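Local coordinates for protein B-agarase (Agarivorans gilvus, PDB 5Z6P) that is a beta-agarase of glycoside hydrolase family 50 and probably hydrolyses beta-galactosidic linkages in agar polysaccharide, at residues 51-56 / 65-70; 69-74 / 197-202; 109-114 / 190-195; 643-648 / 681-686. All blocks are in the same frame, centred on the assembly; numbering follows the deposited sequence.

Interaction 1 of 4, residues 51-56 / 65-70; sequences FSFSNV and LEIKAL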
loop_
_atom_site.group_PDB
_atom_site.type_symbol
_atom_site.label_atom_id
_atom_site.label_comp_id
_atom_site.label_asym_id
_atom_site.label_seq_id
_atom_site.Cartn_x
_atom_site.Cartn_y
_atom_site.Cartn_z
ATOM N N PHE A 51 0.615 -30.871 11.687
ATOM C CA PHE A 51 -0.290 -29.729 11.850
ATOM C C PHE A 51 -0.354 -29.127 13.249
ATOM O O PHE A 51 -0.576 -29.832 14.214
ATOM C CB PHE A 51 -1.705 -30.124 11.447
ATOM C CG PHE A 51 -1.913 -30.212 9.965
ATOM C CD1 PHE A 51 -1.596 -31.362 9.277
ATOM C CD2 PHE A 51 -2.449 -29.146 9.270
ATOM C CE1 PHE A 51 -1.790 -31.434 7.929
ATOM C CE2 PHE A 51 -2.642 -29.224 7.919
ATOM C CZ PHE A 51 -2.317 -30.365 7.248
ATOM N N SER A 52 -0.179 -27.815 13.339
ATOM C CA SER A 52 -0.474 -27.081 14.561
ATOM C C SER A 52 -1.184 -25.775 14.230
ATOM O O SER A 52 -1.247 -25.367 13.071
ATOM C CB SER A 52 0.794 -26.810 15.375
ATOM O OG SER A 52 1.826 -26.271 14.579
ATOM N N PHE A 53 -1.708 -25.120 15.259
ATOM C CA PHE A 53 -2.618 -24.000 15.078
ATOM C C PHE A 53 -2.369 -22.910 16.098
ATOM O O PHE A 53 -1.879 -23.174 17.185
ATOM C CB PHE A 53 -4.073 -24.478 15.173
ATOM C CG PHE A 53 -4.417 -25.562 14.178
ATOM C CD1 PHE A 53 -4.182 -26.895 14.467
ATOM C CD2 PHE A 53 -4.948 -25.239 12.947
ATOM C CE1 PHE A 53 -4.480 -27.873 13.546
ATOM C CE2 PHE A 53 -5.257 -26.216 12.028
ATOM C CZ PHE A 53 -5.017 -27.533 12.323
ATOM N N SER A 54 -2.694 -21.684 15.717
ATOM C CA SER A 54 -2.675 -20.549 16.619
ATOM C C SER A 54 -3.858 -19.628 16.330
ATOM O O SER A 54 -3.953 -19.044 15.241
ATOM C CB SER A 54 -1.368 -19.780 16.492
ATOM O OG SER A 54 -1.499 -18.496 17.062
ATOM N N ASN A 55 -4.740 -19.500 17.319
ATOM C CA ASN A 55 -5.978 -18.720 17.210
ATOM C C ASN A 55 -6.852 -19.272 16.083
ATOM O O ASN A 55 -7.588 -18.547 15.422
ATOM C CB ASN A 55 -5.681 -17.235 17.006
ATOM C CG ASN A 55 -4.830 -16.656 18.122
ATOM O OD1 ASN A 55 -4.877 -17.125 19.257
ATOM N ND2 ASN A 55 -4.039 -15.643 17.799
ATOM N N VAL A 56 -6.750 -20.583 15.906
ATOM C CA VAL A 56 -7.558 -21.348 14.975
ATOM C C VAL A 56 -8.107 -22.581 15.665
ATOM O O VAL A 56 -7.335 -23.396 16.176
ATOM C CB VAL A 56 -6.748 -21.805 13.741
ATOM C CG1 VAL A 56 -7.600 -22.703 12.863
ATOM C CG2 VAL A 56 -6.254 -20.610 12.966
ATOM N N LEU A 65 -10.444 -30.851 6.765
ATOM C CA LEU A 65 -9.997 -30.109 7.929
ATOM C C LEU A 65 -10.860 -28.852 8.096
ATOM O O LEU A 65 -10.781 -27.925 7.294
ATOM C CB LEU A 65 -8.516 -29.751 7.805
ATOM C CG LEU A 65 -7.924 -28.731 8.778
ATOM C CD1 LEU A 65 -8.153 -29.146 10.211
ATOM C CD2 LEU A 65 -6.439 -28.542 8.505
ATOM N N GLU A 66 -11.692 -28.841 9.131
ATOM C CA GLU A 66 -12.562 -27.706 9.423
ATOM C C GLU A 66 -11.824 -26.719 10.298
ATOM O O GLU A 66 -11.407 -27.072 11.402
ATOM C CB GLU A 66 -13.857 -28.159 10.128
ATOM C CG GLU A 66 -14.592 -29.281 9.431
ATOM C CD GLU A 66 -15.928 -29.638 10.087
ATOM O OE1 GLU A 66 -16.346 -28.970 11.055
ATOM O OE2 GLU A 66 -16.564 -30.596 9.616
ATOM N N ILE A 67 -11.653 -25.491 9.827
ATOM C CA ILE A 67 -10.978 -24.489 10.640
ATOM C C ILE A 67 -11.848 -23.261 10.829
ATOM O O ILE A 67 -12.481 -22.782 9.889
ATOM C CB ILE A 67 -9.606 -24.046 10.042
ATOM C CG1 ILE A 67 -9.747 -23.607 8.589
ATOM C CG2 ILE A 67 -8.566 -25.153 10.154
ATOM C CD1 ILE A 67 -8.522 -22.897 8.060
ATOM N N LYS A 68 -11.907 -22.797 12.072
ATOM C CA LYS A 68 -12.480 -21.508 12.402
ATOM C C LYS A 68 -11.358 -20.581 12.852
ATOM O O LYS A 68 -10.787 -20.763 13.921
ATOM C CB LYS A 68 -13.543 -21.627 13.497
ATOM C CG LYS A 68 -14.158 -20.297 13.869
ATOM C CD LYS A 68 -15.208 -20.402 14.981
ATOM C CE LYS A 68 -15.680 -19.005 15.397
ATOM N NZ LYS A 68 -16.773 -19.035 16.403
ATOM N N ALA A 69 -11.029 -19.601 12.020
ATOM C CA ALA A 69 -10.008 -18.637 12.376
ATOM C C ALA A 69 -10.638 -17.551 13.227
ATOM O O ALA A 69 -11.626 -16.943 12.832
ATOM C CB ALA A 69 -9.347 -18.044 11.121
ATOM N N LEU A 70 -10.066 -17.323 14.404
ATOM C CA LEU A 70 -10.595 -16.340 15.332
ATOM C C LEU A 70 -9.959 -14.983 15.078
ATOM O O LEU A 70 -9.337 -14.396 15.962
ATOM C CB LEU A 70 -10.343 -16.778 16.774
ATOM C CG LEU A 70 -10.611 -18.232 17.156
ATOM C CD1 LEU A 70 -10.453 -18.411 18.672
ATOM C CD2 LEU A 70 -11.990 -18.701 16.686
#
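F53 faces I67, and F51 faces L65, across the interior of a beta sandwich, the N-terminal domain that resembles a carbohydrate-binding module. Strand 51-54 pairs with 76-81 in one layer, while 65-69 belongs to the other, between 56-61 and 199-210. The two segments therefore meet as facing layers, with axes 9.5 Å apart and an angle of 23° between them, until the chain turns at N55 and V56 joins the second layer as a neighbour of I67 and A69.

Most of the contact is apolar. CD2 of L65 reaches CE2 of F51 at 3.9 Å, and its other methyl, CD1, lies obliquely to the far end of the F53 ring, 4.1 Å from CZ. I67 meets two partners at its branch point and branch methyl: CG2 is 3.9 Å from CE2 of F53, the two side chains crossing at about a right angle, and CB lies 3.7 Å from V56 CG1. That V56 methyl gets there because it stands anti to the backbone N (chi1 175°), while CG2 leans toward A69. A58, on strand 56-61, fills in beside F53 and L65.

The backbone contacts gather where the layers join. V56 and A69 form an antiparallel non-hydrogen-bonded pair, and the CA of V56 makes a CA-H...O contact of 3.4 Å with K68 O. N55 takes a positive phi at the turn, and its ND2 bonds to Y76 O. At the neighbouring strand end L70 N donates to N55 O at 2.9 Å and 168°, with L70 CB and CG both close to the same oxygen.

Interaction 2 of 4, residues 69-74 / 197-202; sequences ALSKKH and LDHHLL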
loop_
_atom_site.group_PDB
_atom_site.type_symbol
_atom_site.label_atom_id
_atom_site.label_comp_id
_atom_site.label_asym_id
_atom_site.label_seq_id
_atom_site.Cartn_x
_atom_site.Cartn_y
_atom_site.Cartn_z
ATOM N N ALA A 69 -11.029 -19.601 12.020
ATOM C CA ALA A 69 -10.008 -18.637 12.376
ATOM C C ALA A 69 -10.638 -17.551 13.227
ATOM O O ALA A 69 -11.626 -16.943 12.832
ATOM C CB ALA A 69 -9.347 -18.044 11.121
ATOM N N LEU A 70 -10.066 -17.323 14.404
ATOM C CA LEU A 70 -10.595 -16.340 15.332
ATOM C C LEU A 70 -9.959 -14.983 15.078
ATOM O O LEU A 70 -9.337 -14.396 15.962
ATOM C CB LEU A 70 -10.343 -16.778 16.774
ATOM C CG LEU A 70 -10.611 -18.232 17.156
ATOM C CD1 LEU A 70 -10.453 -18.411 18.672
ATOM C CD2 LEU A 70 -11.990 -18.701 16.686
ATOM N N SER A 71 -10.133 -14.482 13.863
ATOM C CA SER A 71 -9.402 -13.315 13.404
ATOM C C SER A 71 -10.099 -12.019 13.775
ATOM O O SER A 71 -9.475 -10.972 13.782
ATOM C CB SER A 71 -9.184 -13.393 11.888
ATOM O OG SER A 71 -10.366 -13.836 11.227
ATOM N N LYS A 72 -11.389 -12.063 14.091
ATOM C CA LYS A 72 -12.013 -10.839 14.568
ATOM C C LYS A 72 -11.352 -10.392 15.875
ATOM O O LYS A 72 -11.017 -9.223 16.048
ATOM C CB LYS A 72 -13.512 -11.004 14.773
ATOM C CG LYS A 72 -14.165 -9.723 15.269
ATOM C CD LYS A 72 -15.674 -9.813 15.322
ATOM C CE LYS A 72 -16.259 -8.550 15.942
ATOM N NZ LYS A 72 -17.722 -8.459 15.705
ATOM N N LYS A 73 -11.158 -11.328 16.793
ATOM C CA LYS A 73 -10.504 -10.999 18.061
ATOM C C LYS A 73 -8.996 -10.846 17.889
ATOM O O LYS A 73 -8.414 -9.858 18.324
ATOM C CB LYS A 73 -10.788 -12.064 19.112
ATOM C CG LYS A 73 -10.165 -11.753 20.462
ATOM C CD LYS A 73 -10.434 -12.858 21.465
ATOM C CE LYS A 73 -9.669 -12.622 22.772
ATOM N NZ LYS A 73 -9.659 -13.823 23.648
ATOM N N HIS A 74 -8.391 -11.831 17.234
ATOM C CA HIS A 74 -6.941 -11.944 17.136
ATOM C C HIS A 74 -6.402 -11.443 15.806
ATOM O O HIS A 74 -6.903 -11.823 14.759
ATOM C CB HIS A 74 -6.512 -13.397 17.332
ATOM C CG HIS A 74 -6.876 -13.955 18.667
ATOM N ND1 HIS A 74 -6.147 -13.693 19.808
ATOM C CD2 HIS A 74 -7.900 -14.753 19.051
ATOM C CE1 HIS A 74 -6.704 -14.308 20.833
ATOM N NE2 HIS A 74 -7.771 -14.959 20.401
ATOM N N LEU A 197 -13.388 -9.951 10.610
ATOM C CA LEU A 197 -14.358 -11.021 10.756
ATOM C C LEU A 197 -13.677 -12.339 11.043
ATOM O O LEU A 197 -12.504 -12.503 10.755
ATOM C CB LEU A 197 -15.203 -11.142 9.488
ATOM C CG LEU A 197 -15.919 -9.884 9.002
ATOM C CD1 LEU A 197 -16.491 -10.109 7.615
ATOM C CD2 LEU A 197 -17.008 -9.490 9.977
ATOM N N ASP A 198 -14.421 -13.275 11.623
ATOM C CA ASP A 198 -13.963 -14.649 11.735
ATOM C C ASP A 198 -14.106 -15.315 10.378
ATOM O O ASP A 198 -14.784 -14.796 9.512
ATOM C CB ASP A 198 -14.761 -15.404 12.801
ATOM C CG ASP A 198 -14.399 -14.970 14.215
ATOM O OD1 ASP A 198 -13.286 -14.423 14.423
ATOM O OD2 ASP A 198 -15.221 -15.187 15.120
ATOM N N HIS A 199 -13.473 -16.458 10.183
ATOM C CA HIS A 199 -13.661 -17.189 8.936
ATOM C C HIS A 199 -13.780 -18.687 9.190
ATOM O O HIS A 199 -13.073 -19.244 10.021
ATOM C CB HIS A 199 -12.510 -16.899 7.955
ATOM C CG HIS A 199 -12.286 -15.442 7.700
ATOM N ND1 HIS A 199 -12.825 -14.777 6.616
ATOM C CD2 HIS A 199 -11.589 -14.513 8.398
ATOM C CE1 HIS A 199 -12.472 -13.506 6.663
ATOM N NE2 HIS A 199 -11.723 -13.319 7.736
ATOM N N HIS A 200 -14.693 -19.329 8.470
ATOM C CA HIS A 200 -14.909 -20.764 8.596
ATOM C C HIS A 200 -14.563 -21.467 7.287
ATOM O O HIS A 200 -15.291 -21.335 6.319
ATOM C CB HIS A 200 -16.366 -21.068 8.968
ATOM C CG HIS A 200 -16.828 -20.417 10.238
ATOM N ND1 HIS A 200 -16.974 -19.052 10.374
ATOM C CD2 HIS A 200 -17.184 -20.948 11.430
ATOM C CE1 HIS A 200 -17.397 -18.775 11.591
ATOM N NE2 HIS A 200 -17.540 -19.911 12.251
ATOM N N LEU A 201 -13.472 -22.225 7.258
ATOM C CA LEU A 201 -13.055 -22.873 6.022
ATOM C C LEU A 201 -13.041 -24.401 6.105
ATOM O O LEU A 201 -12.934 -24.990 7.179
ATOM C CB LEU A 201 -11.656 -22.392 5.609
ATOM C CG LEU A 201 -11.406 -20.891 5.469
ATOM C CD1 LEU A 201 -9.950 -20.625 5.245
ATOM C CD2 LEU A 201 -12.192 -20.321 4.322
ATOM N N LEU A 202 -13.142 -25.027 4.940
ATOM C CA LEU A 202 -12.934 -26.446 4.784
ATOM C C LEU A 202 -11.709 -26.650 3.895
ATOM O O LEU A 202 -11.701 -26.204 2.771
ATOM C CB LEU A 202 -14.157 -27.114 4.159
ATOM C CG LEU A 202 -15.459 -26.959 4.919
ATOM C CD1 LEU A 202 -16.573 -27.606 4.139
ATOM C CD2 LEU A 202 -15.307 -27.567 6.306
HETATM O O HOH W 1 -12.749 -13.743 16.912
#
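D198 reaches the loop 69-74 with one carboxylate oxygen, OD1, and loses more surface to the contact than any other residue of the pair. K72 N donates to D198 OD1 at 3.0 Å, arriving nearly along the C-O bond. Water 1 gives a proton to the same oxygen and accepts one from K73 N, so two successive backbone N-H groups are tied to a single atom, one directly and one through water. S71 N also lies close to OD1, but its angle is too poor for a bond. CB of K72 packs against OD1 at 3.4 Å, while the rest of that lysine runs out extended and away from the strand.

A69 is the last residue of strand 64-69, and it forms an antiparallel hydrogen-bonded pair with H199 at the start of strand 199-210. A69 N donates to H199 O at 2.9 Å, and H199 N returns a longer bond to A69 O. These strands are neighbours in one layer of the beta sandwich of the module-like domain; just past the pair the chain leaves the layer through an inverse gamma turn centred on L70.

The H199 ring has S71 OG at its edge, in plane, 3.2 Å from CD2. The same hydroxyl is the donor in a bond of 2.6 Å from S71 OG to L197 O, which it can make because chi1 of 43° places OG between the backbone N and carbonyl carbon. L197 O has a second hydroxyl partner, S195 OG, and S195 OG is also bonded to H199 NE2.

Interaction 3 of 4, residues 109-114 / 190-195; sequences TQMFIN and LSIHGS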
loop_
_atom_site.group_PDB
_atom_site.type_symbol
_atom_site.label_atom_id
_atom_site.label_comp_id
_atom_site.label_asym_id
_atom_site.label_seq_id
_atom_site.Cartn_x
_atom_site.Cartn_y
_atom_site.Cartn_z
ATOM N N THR A 109 -12.488 -15.164 2.264
ATOM C CA THR A 109 -11.292 -15.160 3.088
ATOM C C THR A 109 -10.079 -14.869 2.234
ATOM O O THR A 109 -9.862 -15.520 1.198
ATOM C CB THR A 109 -11.070 -16.520 3.785
ATOM O OG1 THR A 109 -12.193 -16.828 4.609
ATOM C CG2 THR A 109 -9.812 -16.487 4.626
ATOM N N GLN A 110 -9.283 -13.899 2.660
ATOM C CA GLN A 110 -7.966 -13.745 2.093
ATOM C C GLN A 110 -6.975 -14.521 2.951
ATOM O O GLN A 110 -6.764 -14.212 4.124
ATOM C CB GLN A 110 -7.569 -12.275 1.993
ATOM C CG GLN A 110 -6.148 -12.055 1.460
ATOM C CD GLN A 110 -5.784 -10.589 1.380
ATOM O OE1 GLN A 110 -6.550 -9.731 1.793
ATOM N NE2 GLN A 110 -4.607 -10.298 0.847
ATOM N N MET A 111 -6.381 -15.537 2.353
ATOM C CA MET A 111 -5.435 -16.386 3.036
ATOM C C MET A 111 -4.033 -16.293 2.432
ATOM O O MET A 111 -3.860 -16.442 1.235
ATOM C CB MET A 111 -5.922 -17.828 2.997
ATOM C CG MET A 111 -4.957 -18.795 3.570
ATOM S SD MET A 111 -5.537 -20.483 3.404
ATOM C CE MET A 111 -4.025 -21.266 3.086
ATOM N N PHE A 112 -3.036 -16.047 3.278
ATOM C CA PHE A 112 -1.648 -16.076 2.860
ATOM C C PHE A 112 -1.049 -17.463 3.062
ATOM O O PHE A 112 -1.272 -18.105 4.085
ATOM C CB PHE A 112 -0.830 -15.032 3.625
ATOM C CG PHE A 112 -1.047 -13.634 3.146
ATOM C CD1 PHE A 112 -2.200 -12.953 3.468
ATOM C CD2 PHE A 112 -0.095 -12.996 2.374
ATOM C CE1 PHE A 112 -2.406 -11.664 3.024
ATOM C CE2 PHE A 112 -0.298 -11.722 1.933
ATOM C CZ PHE A 112 -1.465 -11.056 2.259
ATOM N N ILE A 113 -0.304 -17.919 2.073
ATOM C CA ILE A 113 0.456 -19.155 2.178
ATOM C C ILE A 113 1.914 -18.771 2.188
ATOM O O ILE A 113 2.457 -18.331 1.170
ATOM C CB ILE A 113 0.191 -20.140 1.010
ATOM C CG1 ILE A 113 -1.297 -20.489 0.896
ATOM C CG2 ILE A 113 1.026 -21.395 1.171
ATOM C CD1 ILE A 113 -2.015 -19.801 -0.264
ATOM N N ASN A 114 2.538 -18.920 3.349
ATOM C CA ASN A 114 3.935 -18.583 3.512
ATOM C C ASN A 114 4.731 -19.863 3.630
ATOM O O ASN A 114 4.503 -20.670 4.521
ATOM C CB ASN A 114 4.137 -17.687 4.736
ATOM C CG ASN A 114 3.264 -16.454 4.696
ATOM O OD1 ASN A 114 3.035 -15.877 3.641
ATOM N ND2 ASN A 114 2.765 -16.047 5.845
ATOM N N LEU A 190 -0.367 -21.218 6.774
ATOM C CA LEU A 190 -1.629 -20.693 6.260
ATOM C C LEU A 190 -2.126 -19.595 7.208
ATOM O O LEU A 190 -2.581 -19.880 8.301
ATOM C CB LEU A 190 -2.676 -21.798 6.123
ATOM C CG LEU A 190 -2.259 -23.183 5.602
ATOM C CD1 LEU A 190 -3.457 -24.093 5.435
ATOM C CD2 LEU A 190 -1.467 -23.131 4.307
ATOM N N SER A 191 -2.034 -18.347 6.772
ATOM C CA SER A 191 -2.253 -17.196 7.636
ATOM C C SER A 191 -3.496 -16.424 7.223
ATOM O O SER A 191 -3.719 -16.137 6.039
ATOM C CB SER A 191 -1.017 -16.269 7.611
ATOM O OG SER A 191 -1.317 -14.961 8.074
ATOM N N ILE A 192 -4.318 -16.123 8.212
ATOM C CA ILE A 192 -5.454 -15.248 8.041
ATOM C C ILE A 192 -5.267 -14.142 9.061
ATOM O O ILE A 192 -5.268 -14.398 10.272
ATOM C CB ILE A 192 -6.790 -16.000 8.236
ATOM C CG1 ILE A 192 -6.980 -17.026 7.122
ATOM C CG2 ILE A 192 -7.961 -15.044 8.265
ATOM C CD1 ILE A 192 -8.071 -18.031 7.417
ATOM N N HIS A 193 -5.053 -12.921 8.584
ATOM C CA HIS A 193 -4.734 -11.839 9.501
ATOM C C HIS A 193 -5.288 -10.504 9.046
ATOM O O HIS A 193 -5.691 -10.347 7.902
ATOM C CB HIS A 193 -3.216 -11.744 9.708
ATOM C CG HIS A 193 -2.489 -11.069 8.589
ATOM N ND1 HIS A 193 -2.073 -11.743 7.462
ATOM C CD2 HIS A 193 -2.103 -9.782 8.425
ATOM C CE1 HIS A 193 -1.460 -10.898 6.651
ATOM N NE2 HIS A 193 -1.459 -9.702 7.214
ATOM N N GLY A 194 -5.329 -9.557 9.975
ATOM C CA GLY A 194 -5.811 -8.220 9.708
ATOM C C GLY A 194 -7.275 -8.177 9.300
ATOM O O GLY A 194 -7.702 -7.286 8.572
ATOM N N SER A 195 -8.048 -9.145 9.763
ATOM C CA SER A 195 -9.425 -9.246 9.324
ATOM C C SER A 195 -10.393 -8.627 10.330
ATOM O O SER A 195 -10.087 -8.548 11.511
ATOM C CB SER A 195 -9.790 -10.701 9.084
ATOM O OG SER A 195 -11.034 -10.789 8.434
HETATM O O HOH W 2 -5.423 -12.300 5.636
HETATM O O HOH W 3 1.239 -13.627 6.528
#
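Two neighbouring antiparallel strands of the beta sandwich meet here, 109-114 and 190-193, with F112 paired to S191 and I113 to L190. F112 N donates to S191 O, and S191 N returns a nearly straight bond of 2.8 Å (173°) to F112 O.

On the face with M111 and I113, the methionine runs out from the backbone (chi1 175°) and bends at its thioether, so that its methyl CE sits over L190, 3.4 Å from both CB and CD2; the fit is tight. Further along that face, the T109 and I192 side chains cross at about a right angle, with T109 CG2 3.6 Å from I192 CD1.

The other face carries F112, S191 and H193. The rings of F112 and H193 meet obliquely, with centroids 5.3 Å apart and planes at 47°, and H193 CE1 lies beside F112 CE1. H193 ND1 makes a weak bond to S191 OG. Where the strands diverge, water 2 accepts from H193 N and donates to Q110 O. The M111, I113, L190 and I192 face lies in the core of the beta sandwich, while the F112, S191 and H193 face meets the barrel domain, H193 NE2 being bonded to K646 NZ.

Interaction 4 of 4, residues 643-648 / 681-686; sequences NYYKEG and AGLVTA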
loop_
_atom_site.group_PDB
_atom_site.type_symbol
_atom_site.label_atom_id
_atom_site.label_comp_id
_atom_site.label_asym_id
_atom_site.label_seq_id
_atom_site.Cartn_x
_atom_site.Cartn_y
_atom_site.Cartn_z
ATOM N N ASN A 643 -0.472 4.694 6.767
ATOM C CA ASN A 643 -1.068 3.936 5.656
ATOM C C ASN A 643 -1.377 2.536 6.169
ATOM O O ASN A 643 -0.569 1.960 6.870
ATOM C CB ASN A 643 -0.142 3.874 4.432
ATOM C CG ASN A 643 0.106 5.237 3.802
ATOM O OD1 ASN A 643 -0.632 6.201 4.034
ATOM N ND2 ASN A 643 1.140 5.313 2.986
ATOM N N TYR A 644 -2.545 1.987 5.846
ATOM C CA TYR A 644 -2.915 0.731 6.474
ATOM C C TYR A 644 -3.788 -0.139 5.600
ATOM O O TYR A 644 -4.999 0.036 5.522
ATOM C CB TYR A 644 -3.603 0.984 7.815
ATOM C CG TYR A 644 -3.515 -0.181 8.758
ATOM C CD1 TYR A 644 -2.293 -0.584 9.272
ATOM C CD2 TYR A 644 -4.656 -0.887 9.146
ATOM C CE1 TYR A 644 -2.197 -1.651 10.117
ATOM C CE2 TYR A 644 -4.571 -1.963 10.006
ATOM C CZ TYR A 644 -3.336 -2.334 10.494
ATOM O OH TYR A 644 -3.210 -3.395 11.345
ATOM N N TYR A 645 -3.122 -1.096 4.967
ATOM C CA TYR A 645 -3.724 -2.013 4.018
ATOM C C TYR A 645 -4.132 -3.290 4.731
ATOM O O TYR A 645 -3.453 -4.304 4.642
ATOM C CB TYR A 645 -2.749 -2.301 2.886
ATOM C CG TYR A 645 -2.535 -1.122 1.953
ATOM C CD1 TYR A 645 -3.466 -0.826 0.962
ATOM C CD2 TYR A 645 -1.419 -0.303 2.064
ATOM C CE1 TYR A 645 -3.283 0.237 0.091
ATOM C CE2 TYR A 645 -1.234 0.762 1.214
ATOM C CZ TYR A 645 -2.167 1.026 0.216
ATOM O OH TYR A 645 -1.990 2.078 -0.648
ATOM N N LYS A 646 -5.232 -3.206 5.477
ATOM C CA LYS A 646 -5.832 -4.362 6.128
ATOM C C LYS A 646 -7.340 -4.188 5.990
ATOM O O LYS A 646 -7.793 -3.239 5.363
ATOM C CB LYS A 646 -5.405 -4.468 7.601
ATOM C CG LYS A 646 -3.889 -4.564 7.847
ATOM C CD LYS A 646 -3.302 -5.886 7.394
ATOM C CE LYS A 646 -1.798 -5.769 7.135
ATOM N NZ LYS A 646 -1.243 -6.953 6.418
ATOM N N GLU A 647 -8.116 -5.081 6.581
ATOM C CA GLU A 647 -9.560 -5.002 6.434
ATOM C C GLU A 647 -10.159 -3.846 7.233
ATOM O O GLU A 647 -11.290 -3.442 6.980
ATOM C CB GLU A 647 -10.199 -6.330 6.824
ATOM C CG GLU A 647 -9.803 -7.491 5.907
ATOM C CD GLU A 647 -10.627 -8.742 6.126
ATOM O OE1 GLU A 647 -11.689 -8.659 6.762
ATOM O OE2 GLU A 647 -10.216 -9.814 5.643
ATOM N N GLY A 648 -9.387 -3.311 8.181
ATOM C CA GLY A 648 -9.771 -2.135 8.947
ATOM C C GLY A 648 -8.845 -1.957 10.148
ATOM O O GLY A 648 -7.854 -2.682 10.283
ATOM N N ALA A 681 -5.212 -8.818 -7.479
ATOM C CA ALA A 681 -6.280 -8.099 -6.779
ATOM C C ALA A 681 -5.747 -7.148 -5.695
ATOM O O ALA A 681 -6.517 -6.508 -4.986
ATOM C CB ALA A 681 -7.269 -9.074 -6.156
ATOM N N GLY A 682 -4.434 -7.063 -5.556
ATOM C CA GLY A 682 -3.855 -6.084 -4.656
ATOM C C GLY A 682 -3.520 -6.599 -3.265
ATOM O O GLY A 682 -3.347 -7.793 -3.052
ATOM N N LEU A 683 -3.436 -5.684 -2.308
ATOM C CA LEU A 683 -2.877 -6.012 -0.993
ATOM C C LEU A 683 -3.915 -6.656 -0.065
ATOM O O LEU A 683 -3.602 -7.525 0.742
ATOM C CB LEU A 683 -2.296 -4.753 -0.367
ATOM C CG LEU A 683 -1.146 -4.129 -1.163
ATOM C CD1 LEU A 683 -0.654 -2.837 -0.507
ATOM C CD2 LEU A 683 -0.012 -5.119 -1.301
ATOM N N VAL A 684 -5.149 -6.195 -0.190
ATOM C CA VAL A 684 -6.279 -6.749 0.538
ATOM C C VAL A 684 -7.366 -7.069 -0.491
ATOM O O VAL A 684 -7.693 -6.232 -1.325
ATOM C CB VAL A 684 -6.804 -5.780 1.591
ATOM C CG1 VAL A 684 -7.871 -6.447 2.445
ATOM C CG2 VAL A 684 -5.647 -5.240 2.454
ATOM N N THR A 685 -7.919 -8.273 -0.441
ATOM C CA THR A 685 -8.699 -8.764 -1.569
ATOM C C THR A 685 -10.133 -9.196 -1.252
ATOM O O THR A 685 -10.451 -9.615 -0.142
ATOM C CB THR A 685 -7.973 -9.946 -2.253
ATOM O OG1 THR A 685 -7.951 -11.080 -1.382
ATOM C CG2 THR A 685 -6.559 -9.573 -2.594
ATOM N N ALA A 686 -10.988 -9.066 -2.265
ATOM C CA ALA A 686 -12.395 -9.443 -2.211
ATOM C C ALA A 686 -12.671 -10.467 -3.318
ATOM O O ALA A 686 -11.854 -10.617 -4.216
ATOM C CB ALA A 686 -13.273 -8.226 -2.378
#
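L683 lays a methyl on the ring of Y645 where two loops meet at the end of a (beta/alpha)8-type barrel, the fold expected for the catalytic domain of this family. Segment 643-648 follows strand 640-643, and the long loop after strand 664-668 contains segment 681-686; such loops at the C-terminal ends of barrel strands usually frame the active-site end.

The main side-chain contact is a CH-pi one. CD1 of L683 stands 3.6 Å from the centroid of the Y645 ring and only 15° off its normal, so it lies over one face, and it leans toward the CB side of the ring, 3.5 Å from CG. At the ring's other end the phenol OH bonds to E668, which fixes that end while the leucine covers a face.

V684 adds further contacts. Its CG1, anti to the backbone N (chi1 -173°), touches CG of E647 at 4.1 Å, and CG2 lies 4.2 Å from Y645 CB. No hydrogen bond joins the two segments, but both are held by the module-like domain: E647 OE1 accepts from L196 N and is bonded to S195 OG, while Q110 uses OE1 for T685 N and NE2 for L683 O. Between the loops, the tightest approach is that of V684 CG2 to the backbone carbonyl of Y645, 3.2 Å from its O.

In the fold
Interactions 1, 2 and 3 lie in the beta sandwich of the module-like domain. The centres of interactions 1 and 2 are about 9 Å apart, and those of interactions 2 and 3 about 10 Å. Interactions 1 and 2 share A69 and L70: strand 64-69 looks across the core at 51-54 and pairs edge to edge with 199-210. Along the chain, interaction 3 is nested inside the loop closed by interaction 2, and its strand 185-193 leads on to 199-210. Interaction 4 comes last, in the barrel, about 22 Å from interaction 1 by centres but 11 Å from interaction 3. Q110 on strand 109-117, with H193 and residues 194-195, joins the sandwich to the barrel loops.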